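PDB 2FIW: GCN5-related N-acetyltransferase:Aminotransferase, class-II from Rhodopseudomonas palustris, which binds acetyl coenzyme A and probably transfers its acetyl group to the amine of an acceptor substrate. Local coordinates for residues A57-G61 with Q62-I66; V99-T102 with L103-L107; A127-F130 with F131-G135. All coordinates share one frame; numbering follows the deposited sequence.

Contact 1: A57-G61 with Q62-I66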
loop_
_atom_site.group_PDB
_atom_site.type_symbol
_atom_site.label_atom_id
_atom_site.label_comp_id
_atom_site.label_asym_id
_atom_site.label_seq_id
_atom_site.Cartn_x
_atom_site.Cartn_y
_atom_site.Cartn_z
ATOM N N ALA A 57 1.609 -3.843 15.029
ATOM C CA ALA A 57 2.143 -5.214 14.936
ATOM C C ALA A 57 2.189 -5.764 13.508
ATOM O O ALA A 57 3.125 -6.492 13.139
ATOM C CB ALA A 57 1.385 -6.175 15.863
ATOM N N ARG A 58 1.180 -5.437 12.707
ATOM C CA ARG A 58 1.128 -5.897 11.320
ATOM C C ARG A 58 2.301 -5.291 10.535
ATOM O O ARG A 58 2.940 -5.961 9.754
ATOM C CB ARG A 58 -0.228 -5.527 10.693
ATOM C CG ARG A 58 -0.438 -5.938 9.248
ATOM C CD ARG A 58 -1.729 -5.313 8.758
ATOM N NE ARG A 58 -2.045 -5.631 7.359
ATOM C CZ ARG A 58 -3.164 -5.252 6.735
ATOM N NH1 ARG A 58 -4.085 -4.538 7.377
ATOM N NH2 ARG A 58 -3.367 -5.580 5.464
ATOM N N LEU A 59 2.568 -4.018 10.778
ATOM C CA LEU A 59 3.655 -3.278 10.180
ATOM C C LEU A 59 5.030 -3.767 10.626
ATOM O O LEU A 59 5.895 -4.038 9.792
ATOM C CB LEU A 59 3.489 -1.797 10.548
ATOM C CG LEU A 59 2.858 -0.895 9.472
ATOM C CD1 LEU A 59 1.808 -1.628 8.768
ATOM C CD2 LEU A 59 2.278 0.355 10.056
ATOM N N SER A 60 5.229 -3.876 11.936
ATOM C CA SER A 60 6.534 -4.192 12.512
ATOM C C SER A 60 6.948 -5.640 12.270
ATOM O O SER A 60 8.130 -5.962 12.286
ATOM C CB SER A 60 6.560 -3.859 14.016
ATOM O OG SER A 60 5.824 -4.821 14.762
ATOM N N GLY A 61 5.964 -6.498 12.024
ATOM C CA GLY A 61 6.210 -7.919 11.802
ATOM C C GLY A 61 6.279 -8.266 10.326
ATOM O O GLY A 61 6.447 -9.436 9.960
ATOM N N GLN A 62 6.146 -7.240 9.481
ATOM C CA GLN A 62 6.323 -7.365 8.034
ATOM C C GLN A 62 7.547 -6.556 7.586
ATOM O O GLN A 62 8.261 -5.978 8.413
ATOM C CB GLN A 62 5.051 -6.915 7.321
ATOM C CG GLN A 62 3.911 -7.946 7.423
ATOM C CD GLN A 62 2.536 -7.410 7.000
ATOM O OE1 GLN A 62 2.416 -6.352 6.356
ATOM N NE2 GLN A 62 1.492 -8.135 7.382
ATOM N N LEU A 63 7.822 -6.536 6.291
ATOM C CA LEU A 63 8.877 -5.652 5.780
ATOM C C LEU A 63 8.245 -4.363 5.265
ATOM O O LEU A 63 7.692 -4.326 4.170
ATOM C CB LEU A 63 9.749 -6.338 4.715
ATOM C CG LEU A 63 10.380 -7.712 4.999
ATOM C CD1 LEU A 63 11.341 -8.063 3.862
ATOM C CD2 LEU A 63 11.129 -7.773 6.340
ATOM N N THR A 64 8.326 -3.320 6.086
ATOM C CA THR A 64 7.585 -2.080 5.887
ATOM C C THR A 64 8.539 -0.915 5.667
ATOM O O THR A 64 9.403 -0.634 6.495
ATOM C CB THR A 64 6.632 -1.778 7.109
ATOM O OG1 THR A 64 5.833 -2.925 7.374
ATOM C CG2 THR A 64 5.709 -0.590 6.833
ATOM N N LEU A 65 8.362 -0.245 4.537
ATOM C CA LEU A 65 9.200 0.873 4.145
ATOM C C LEU A 65 8.380 2.146 4.163
ATOM O O LEU A 65 7.202 2.126 3.815
ATOM C CB LEU A 65 9.776 0.639 2.736
ATOM C CG LEU A 65 10.870 -0.432 2.537
ATOM C CD1 LEU A 65 11.022 -0.821 1.057
ATOM C CD2 LEU A 65 12.197 0.068 3.127
ATOM N N ILE A 66 9.017 3.246 4.556
ATOM C CA ILE A 66 8.396 4.553 4.578
ATOM C C ILE A 66 9.058 5.469 3.555
ATOM O O ILE A 66 10.276 5.624 3.558
ATOM C CB ILE A 66 8.484 5.176 5.974
ATOM C CG1 ILE A 66 7.595 4.395 6.941
ATOM C CG2 ILE A 66 8.081 6.657 5.939
ATOM C CD1 ILE A 66 7.506 4.998 8.296
#
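The short connection that passes the chain from helix 52-60 into strand 63-69 is organised round one carbonyl, Leu59 O, which takes two donors from the segment 62-66. Thr64 OG1 donates to Leu59 O at 2.7 Å, lying 21° from the carbonyl plane. The second donor is Gln62 N, 3.2 Å from Leu59 O, and it stands well above that plane. The Thr64 hydroxyl reaches the helix end because OG1 is anti to the carbonyl carbon (chi1 -52°); CG2 then turns to Leu59 CG at 3.9 Å. In the fold this is an alpha-to-beta connection of the GNAT domain: Gly61 N still bonds back to Ala57 O, while Thr64 already pairs with Tyr13 through its backbone and bonds to Ser78 OG. Gln62 folds back over the last helical turn, its CG 3.2 Å from Arg58 O, and the amide plane stands at 80° to the Arg58 guanidinium. Arg58 itself runs extended toward a salt bridge with Asp86. With an alanine here, everything beyond CB would be missing, and the aliphatic part of Arg58 would probably lose its neighbour, with a gap opened beside the Arg58 carbonyl.

Contact 2: V99-T102 with L103-L107. With ACO (acetyl coenzyme *a), chain C.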
loop_
_atom_site.group_PDB
_atom_site.type_symbol
_atom_site.label_atom_id
_atom_site.label_comp_id
_atom_site.label_asym_id
_atom_site.label_seq_id
_atom_site.Cartn_x
_atom_site.Cartn_y
_atom_site.Cartn_z
ATOM N N VAL A 99 5.810 8.267 -5.815
ATOM C CA VAL A 99 6.032 7.691 -4.476
ATOM C C VAL A 99 5.601 6.201 -4.462
ATOM O O VAL A 99 6.379 5.328 -4.079
ATOM C CB VAL A 99 5.283 8.468 -3.345
ATOM C CG1 VAL A 99 5.413 7.746 -2.001
ATOM C CG2 VAL A 99 5.797 9.897 -3.209
ATOM N N GLY A 100 4.379 5.915 -4.914
ATOM C CA GLY A 100 3.893 4.536 -5.023
ATOM C C GLY A 100 4.833 3.618 -5.789
ATOM O O GLY A 100 5.158 2.513 -5.325
ATOM N N THR A 101 5.261 4.077 -6.968
ATOM C CA THR A 101 6.194 3.330 -7.830
ATOM C C THR A 101 7.542 3.026 -7.161
ATOM O O THR A 101 8.025 1.906 -7.206
ATOM C CB THR A 101 6.422 4.084 -9.180
ATOM O OG1 THR A 101 5.179 4.167 -9.881
ATOM C CG2 THR A 101 7.458 3.398 -10.060
ATOM N N THR A 102 8.135 4.032 -6.542
ATOM C CA THR A 102 9.367 3.875 -5.779
ATOM C C THR A 102 9.195 2.821 -4.679
ATOM O O THR A 102 10.021 1.934 -4.542
ATOM C CB THR A 102 9.806 5.251 -5.181
ATOM O OG1 THR A 102 10.010 6.181 -6.256
ATOM C CG2 THR A 102 11.094 5.136 -4.386
ATOM N N LEU A 103 8.102 2.910 -3.929
ATOM C CA LEU A 103 7.826 1.972 -2.855
ATOM C C LEU A 103 7.700 0.547 -3.364
ATOM O O LEU A 103 8.311 -0.367 -2.802
ATOM C CB LEU A 103 6.554 2.366 -2.106
ATOM C CG LEU A 103 6.649 3.457 -1.049
ATOM C CD1 LEU A 103 5.229 3.855 -0.660
ATOM C CD2 LEU A 103 7.517 3.004 0.185
ATOM N N ILE A 104 6.920 0.365 -4.432
ATOM C CA ILE A 104 6.668 -0.969 -4.982
ATOM C C ILE A 104 7.904 -1.588 -5.637
ATOM O O ILE A 104 8.147 -2.768 -5.457
ATOM C CB ILE A 104 5.412 -1.015 -5.893
ATOM C CG1 ILE A 104 4.167 -0.664 -5.091
ATOM C CG2 ILE A 104 5.209 -2.398 -6.497
ATOM C CD1 ILE A 104 4.097 -1.333 -3.712
ATOM N N ASP A 105 8.687 -0.798 -6.367
ATOM C CA ASP A 105 9.990 -1.249 -6.857
ATOM C C ASP A 105 10.870 -1.805 -5.717
ATOM O O ASP A 105 11.519 -2.843 -5.869
ATOM C CB ASP A 105 10.728 -0.092 -7.537
ATOM C CG ASP A 105 10.103 0.329 -8.880
ATOM O OD1 ASP A 105 9.267 -0.421 -9.459
ATOM O OD2 ASP A 105 10.456 1.435 -9.353
ATOM N N ALA A 106 10.894 -1.108 -4.580
ATOM C CA ALA A 106 11.671 -1.568 -3.417
ATOM C C ALA A 106 11.181 -2.906 -2.887
ATOM O O ALA A 106 11.995 -3.771 -2.560
ATOM C CB ALA A 106 11.695 -0.524 -2.322
ATOM N N LEU A 107 9.858 -3.087 -2.846
ATOM C CA LEU A 107 9.259 -4.344 -2.409
ATOM C C LEU A 107 9.543 -5.513 -3.362
ATOM O O LEU A 107 9.798 -6.632 -2.914
ATOM C CB LEU A 107 7.758 -4.195 -2.154
ATOM C CG LEU A 107 7.265 -3.275 -1.019
ATOM C CD1 LEU A 107 5.801 -3.563 -0.732
ATOM C CD2 LEU A 107 8.090 -3.394 0.265
HETATM N N1A ACO C . 2.677 13.525 -14.316
HETATM C C2A ACO C . 1.653 12.714 -14.650
HETATM N N3A ACO C . 1.496 11.508 -14.071
HETATM C C4A ACO C . 2.359 11.045 -13.114
HETATM C C5A ACO C . 3.435 11.821 -12.715
HETATM C C6A ACO C . 3.589 13.153 -13.375
HETATM N N6A ACO C . 4.614 13.979 -13.051
HETATM N N7A ACO C . 4.114 11.128 -11.774
HETATM C C8A ACO C . 3.468 9.950 -11.590
HETATM N N9A ACO C . 2.411 9.904 -12.413
HETATM C C1B ACO C . 1.397 8.826 -12.569
HETATM C C2B ACO C . 1.952 7.465 -12.942
HETATM O O2B ACO C . 2.165 7.366 -14.352
HETATM C C3B ACO C . 0.838 6.544 -12.473
HETATM O O3B ACO C . -0.071 6.240 -13.532
HETATM P P3B ACO C . -0.970 4.891 -13.541
HETATM O O7A ACO C . -2.103 5.093 -12.541
HETATM O O8A ACO C . -0.016 3.797 -13.118
HETATM O O9A ACO C . -1.420 4.812 -14.984
HETATM C C4B ACO C . 0.110 7.312 -11.361
HETATM O O4B ACO C . 0.619 8.647 -11.378
HETATM C C5B ACO C . 0.345 6.714 -9.974
HETATM O O5B ACO C . 1.752 6.474 -9.827
HETATM P P1A ACO C . 2.587 6.909 -8.523
HETATM O O1A ACO C . 2.683 8.420 -8.461
HETATM O O2A ACO C . 3.834 6.056 -8.565
HETATM O O3A ACO C . 1.622 6.350 -7.353
HETATM P P2A ACO C . 1.069 7.236 -6.151
HETATM O O4A ACO C . 0.044 8.186 -6.709
HETATM O O5A ACO C . 2.253 7.771 -5.398
HETATM O O6A ACO C . 0.326 6.149 -5.207
HETATM C CBP ACO C . -1.512 4.557 -4.676
HETATM C CCP ACO C . -0.461 5.050 -5.686
HETATM C CDP ACO C . -2.371 3.511 -5.377
HETATM C CEP ACO C . -0.821 3.948 -3.466
HETATM C CAP ACO C . -2.388 5.725 -4.161
HETATM O OAP ACO C . -3.245 6.243 -5.193
HETATM C C9P ACO C . -3.187 5.501 -2.881
HETATM O O9P ACO C . -2.640 5.756 -1.697
HETATM N N8P ACO C . -4.389 5.099 -2.950
HETATM C C7P ACO C . -5.367 4.863 -1.879
HETATM C C6P ACO C . -5.055 3.653 -0.998
HETATM C C5P ACO C . -5.039 2.422 -1.852
HETATM O O5P ACO C . -5.901 2.231 -2.700
HETATM N N4P ACO C . -4.040 1.581 -1.637
HETATM C C3P ACO C . -3.808 0.347 -2.360
HETATM C C2P ACO C . -4.633 -0.737 -1.686
HETATM S S1P ACO C . -3.918 -2.231 -2.261
HETATM C C ACO C . -3.020 -2.791 -0.974
HETATM O O ACO C . -2.631 -2.019 -0.105
HETATM C CH3 ACO C . -2.749 -4.086 -0.912
#
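Val99 lies alongside Leu103, both side chains pointing the same way, with Val99 CG1 4.1 Å from Leu103 CD1. About half a turn further on, Thr101 and Asp105 are likewise side by side, and the methyl Thr101 CG2 meets Asp105 OD2 at 3.7 Å. Thr101 OG1 is anti to the carbonyl carbon (chi1 -63°), which directs it to the cofactor and leaves CG2 on the Asp105 side. Thr101 OG1 donates to ACO O2A at 2.7 Å, and Thr101 N reaches the same ACO O2A at 2.9 Å, so one phosphate oxygen is gripped twice by a single residue. The other phosphate is held by Gly100 N, 2.9 Å from ACO O5A with an N-H...O angle of 162°. A side chain on Gly100 would clash with ACO O3A, the oxygen bridging the two phosphates, so the pyrophosphate can come right up to the backbone. Amide donors at the start of a helix holding the pyrophosphate of coenzyme A are the hallmark of the GNAT family, and the helix dipole probably favours this anion. Behind these donors the helix is regular: Asp105 N bonds to Thr101 O at 2.9 Å and an angle of 171°. Thr102 OG1 bonds back to Asp98 O, and Thr101 OG1 also receives Arg134 NH2. Helix 99-112 is the crossover of the beta-alpha-beta unit formed with strands 84-90 and 118-123; Val99, Leu103 and Leu107 pack on strands 63-69 and 72-80, and Ile104 rests on Ile85 and Leu88 of strand 84-90.

Contact 3: A127-F130 with F131-G135. With ACO (acetyl coenzyme *a), chain C.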
loop_
_atom_site.group_PDB
_atom_site.type_symbol
_atom_site.label_atom_id
_atom_site.label_comp_id
_atom_site.label_asym_id
_atom_site.label_seq_id
_atom_site.Cartn_x
_atom_site.Cartn_y
_atom_site.Cartn_z
ATOM N N ALA A 127 -6.651 1.244 -7.006
ATOM C CA ALA A 127 -5.244 0.978 -7.259
ATOM C C ALA A 127 -5.078 -0.106 -8.319
ATOM O O ALA A 127 -3.970 -0.415 -8.737
ATOM C CB ALA A 127 -4.550 0.574 -5.984
ATOM N N ALA A 128 -6.181 -0.684 -8.765
ATOM C CA ALA A 128 -6.129 -1.727 -9.787
ATOM C C ALA A 128 -5.319 -1.332 -11.049
ATOM O O ALA A 128 -4.484 -2.101 -11.525
ATOM C CB ALA A 128 -7.547 -2.154 -10.160
ATOM N N GLU A 129 -5.587 -0.143 -11.583
ATOM C CA GLU A 129 -4.937 0.343 -12.810
ATOM C C GLU A 129 -3.446 0.602 -12.587
ATOM O O GLU A 129 -2.619 0.160 -13.386
ATOM C CB GLU A 129 -5.653 1.588 -13.334
ATOM C CG GLU A 129 -5.049 2.226 -14.572
ATOM C CD GLU A 129 -5.329 1.461 -15.880
ATOM O OE1 GLU A 129 -5.021 0.238 -15.973
ATOM O OE2 GLU A 129 -5.833 2.114 -16.839
ATOM N N PHE A 130 -3.124 1.280 -11.484
ATOM C CA PHE A 130 -1.763 1.442 -10.998
ATOM C C PHE A 130 -0.964 0.165 -11.081
ATOM O O PHE A 130 0.120 0.172 -11.660
ATOM C CB PHE A 130 -1.724 1.940 -9.545
ATOM C CG PHE A 130 -0.328 1.908 -8.931
ATOM C CD1 PHE A 130 0.533 3.011 -9.050
ATOM C CD2 PHE A 130 0.129 0.785 -8.269
ATOM C CE1 PHE A 130 1.814 2.988 -8.517
ATOM C CE2 PHE A 130 1.416 0.746 -7.731
ATOM C CZ PHE A 130 2.258 1.858 -7.857
ATOM N N PHE A 131 -1.480 -0.923 -10.493
ATOM C CA PHE A 131 -0.751 -2.201 -10.483
ATOM C C PHE A 131 -0.633 -2.823 -11.859
ATOM O O PHE A 131 0.408 -3.407 -12.180
ATOM C CB PHE A 131 -1.340 -3.213 -9.483
ATOM C CG PHE A 131 -0.956 -2.946 -8.041
ATOM C CD1 PHE A 131 0.310 -3.281 -7.567
ATOM C CD2 PHE A 131 -1.863 -2.348 -7.160
ATOM C CE1 PHE A 131 0.666 -3.026 -6.226
ATOM C CE2 PHE A 131 -1.521 -2.092 -5.825
ATOM C CZ PHE A 131 -0.256 -2.430 -5.355
ATOM N N ALA A 132 -1.690 -2.704 -12.667
ATOM C CA ALA A 132 -1.701 -3.270 -14.017
ATOM C C ALA A 132 -0.611 -2.657 -14.908
ATOM O O ALA A 132 0.010 -3.369 -15.683
ATOM C CB ALA A 132 -3.077 -3.114 -14.656
ATOM N N LYS A 133 -0.376 -1.345 -14.768
ATOM C CA LYS A 133 0.677 -0.642 -15.517
ATOM C C LYS A 133 2.108 -1.076 -15.125
ATOM O O LYS A 133 3.083 -0.663 -15.769
ATOM C CB LYS A 133 0.576 0.886 -15.339
ATOM C CG LYS A 133 -0.767 1.544 -15.643
ATOM C CD LYS A 133 -0.987 1.751 -17.131
ATOM C CE LYS A 133 -1.559 3.132 -17.435
ATOM N NZ LYS A 133 -2.907 3.404 -16.841
ATOM N N ARG A 134 2.236 -1.856 -14.050
ATOM C CA ARG A 134 3.541 -2.295 -13.555
ATOM C C ARG A 134 3.603 -3.804 -13.680
ATOM O O ARG A 134 4.311 -4.475 -12.935
ATOM C CB ARG A 134 3.771 -1.882 -12.094
ATOM C CG ARG A 134 3.252 -0.501 -11.676
ATOM C CD ARG A 134 4.033 0.608 -12.357
ATOM N NE ARG A 134 3.840 1.950 -11.797
ATOM C CZ ARG A 134 2.735 2.688 -11.938
ATOM N NH1 ARG A 134 1.667 2.210 -12.558
ATOM N NH2 ARG A 134 2.680 3.910 -11.423
ATOM N N GLY A 135 2.836 -4.339 -14.618
ATOM C CA GLY A 135 2.936 -5.745 -14.974
ATOM C C GLY A 135 2.166 -6.727 -14.114
ATOM O O GLY A 135 2.311 -7.934 -14.293
HETATM N N1A ACO C . 2.677 13.525 -14.316
HETATM C C2A ACO C . 1.653 12.714 -14.650
HETATM N N3A ACO C . 1.496 11.508 -14.071
HETATM C C4A ACO C . 2.359 11.045 -13.114
HETATM C C5A ACO C . 3.435 11.821 -12.715
HETATM C C6A ACO C . 3.589 13.153 -13.375
HETATM N N6A ACO C . 4.614 13.979 -13.051
HETATM N N7A ACO C . 4.114 11.128 -11.774
HETATM C C8A ACO C . 3.468 9.950 -11.590
HETATM N N9A ACO C . 2.411 9.904 -12.413
HETATM C C1B ACO C . 1.397 8.826 -12.569
HETATM C C2B ACO C . 1.952 7.465 -12.942
HETATM O O2B ACO C . 2.165 7.366 -14.352
HETATM C C3B ACO C . 0.838 6.544 -12.473
HETATM O O3B ACO C . -0.071 6.240 -13.532
HETATM P P3B ACO C . -0.970 4.891 -13.541
HETATM O O7A ACO C . -2.103 5.093 -12.541
HETATM O O8A ACO C . -0.016 3.797 -13.118
HETATM O O9A ACO C . -1.420 4.812 -14.984
HETATM C C4B ACO C . 0.110 7.312 -11.361
HETATM O O4B ACO C . 0.619 8.647 -11.378
HETATM C C5B ACO C . 0.345 6.714 -9.974
HETATM O O5B ACO C . 1.752 6.474 -9.827
HETATM P P1A ACO C . 2.587 6.909 -8.523
HETATM O O1A ACO C . 2.683 8.420 -8.461
HETATM O O2A ACO C . 3.834 6.056 -8.565
HETATM O O3A ACO C . 1.622 6.350 -7.353
HETATM P P2A ACO C . 1.069 7.236 -6.151
HETATM O O4A ACO C . 0.044 8.186 -6.709
HETATM O O5A ACO C . 2.253 7.771 -5.398
HETATM O O6A ACO C . 0.326 6.149 -5.207
HETATM C CBP ACO C . -1.512 4.557 -4.676
HETATM C CCP ACO C . -0.461 5.050 -5.686
HETATM C CDP ACO C . -2.371 3.511 -5.377
HETATM C CEP ACO C . -0.821 3.948 -3.466
HETATM C CAP ACO C . -2.388 5.725 -4.161
HETATM O OAP ACO C . -3.245 6.243 -5.193
HETATM C C9P ACO C . -3.187 5.501 -2.881
HETATM O O9P ACO C . -2.640 5.756 -1.697
HETATM N N8P ACO C . -4.389 5.099 -2.950
HETATM C C7P ACO C . -5.367 4.863 -1.879
HETATM C C6P ACO C . -5.055 3.653 -0.998
HETATM C C5P ACO C . -5.039 2.422 -1.852
HETATM O O5P ACO C . -5.901 2.231 -2.700
HETATM N N4P ACO C . -4.040 1.581 -1.637
HETATM C C3P ACO C . -3.808 0.347 -2.360
HETATM C C2P ACO C . -4.633 -0.737 -1.686
HETATM S S1P ACO C . -3.918 -2.231 -2.261
HETATM C C ACO C . -3.020 -2.791 -0.974
HETATM O O ACO C . -2.631 -2.019 -0.105
HETATM C CH3 ACO C . -2.749 -4.086 -0.912
#
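Phe130 and Phe131 form a T-shaped pair: the edge of the Phe130 ring points at the face of Phe131, with the planes 89° apart and the centroids of Phe130 and Phe131 separated by 5.1 Å. The atom that does the touching is Phe130 CD2, which stands over the centre of the Phe131 ring, 3.9 Å from Phe131 CD2. The Phe130 ring is brought there with CG anti to the backbone N (chi1 171°), a setting that also turns it to Arg134. The guanidinium crosses it off-centre in a cation-pi contact, Arg134 CZ lying 4.0 Å from the Phe130 ring centroid, with the two planes tilted 43° apart and Phe130 CE1 over one guanidinium face. The edge of the same guanidinium meets ACO O8A of the 3'-phosphate, through NH1, modelled too close to be trusted, and a weak bond from NH2. Lys133, bent along its chain, places NZ 2.8 Å from ACO O9A, while Lys133 NZ makes a salt bridge with Glu129 OE2 at 3.2 Å. The carboxylate probably steadies the lysine, and two cationic groups meet one phosphate. ACO CCP lies over a face of Phe130, and Ala127 CB touches ACO C3P at 3.7 Å, so the segment 127-135 touches the cofactor from its pantetheine arm to its 3'-phosphate. A Schellman motif ends the helix, with Gly135 at positive phi. Phe131 packs against three adjacent strands of the sheet, touching Ile85 and Leu88 of 84-90, Val121 and Ala123 of 118-123 and Met156 of 149-159, while Phe130 rests on Leu88 and on Thr101 and Ile104 of helix 99-112.

In the fold
The three contacts follow in series along the chain, all within the GNAT domain and tied to the same mixed sheet. Contact 1 delivers strand 63-69, and Leu65 of that strand packs on Leu103, Ala106 and Leu107 of contact 2; their centres are 15 Å apart. Contacts 2 and 3 are closer, with centres 12 Å apart, and both touch the cofactor: one takes the pyrophosphate and the other the 3'-phosphate, with Thr101 and Arg134 touching where the two sites meet. Contacts 1 and 3 lie on opposite sides of the chain's centre, centres 22 Å apart and nearest atoms about 12 Å; helix 99-112 packs on strand 63-69 and holds the cofactor through its first turn.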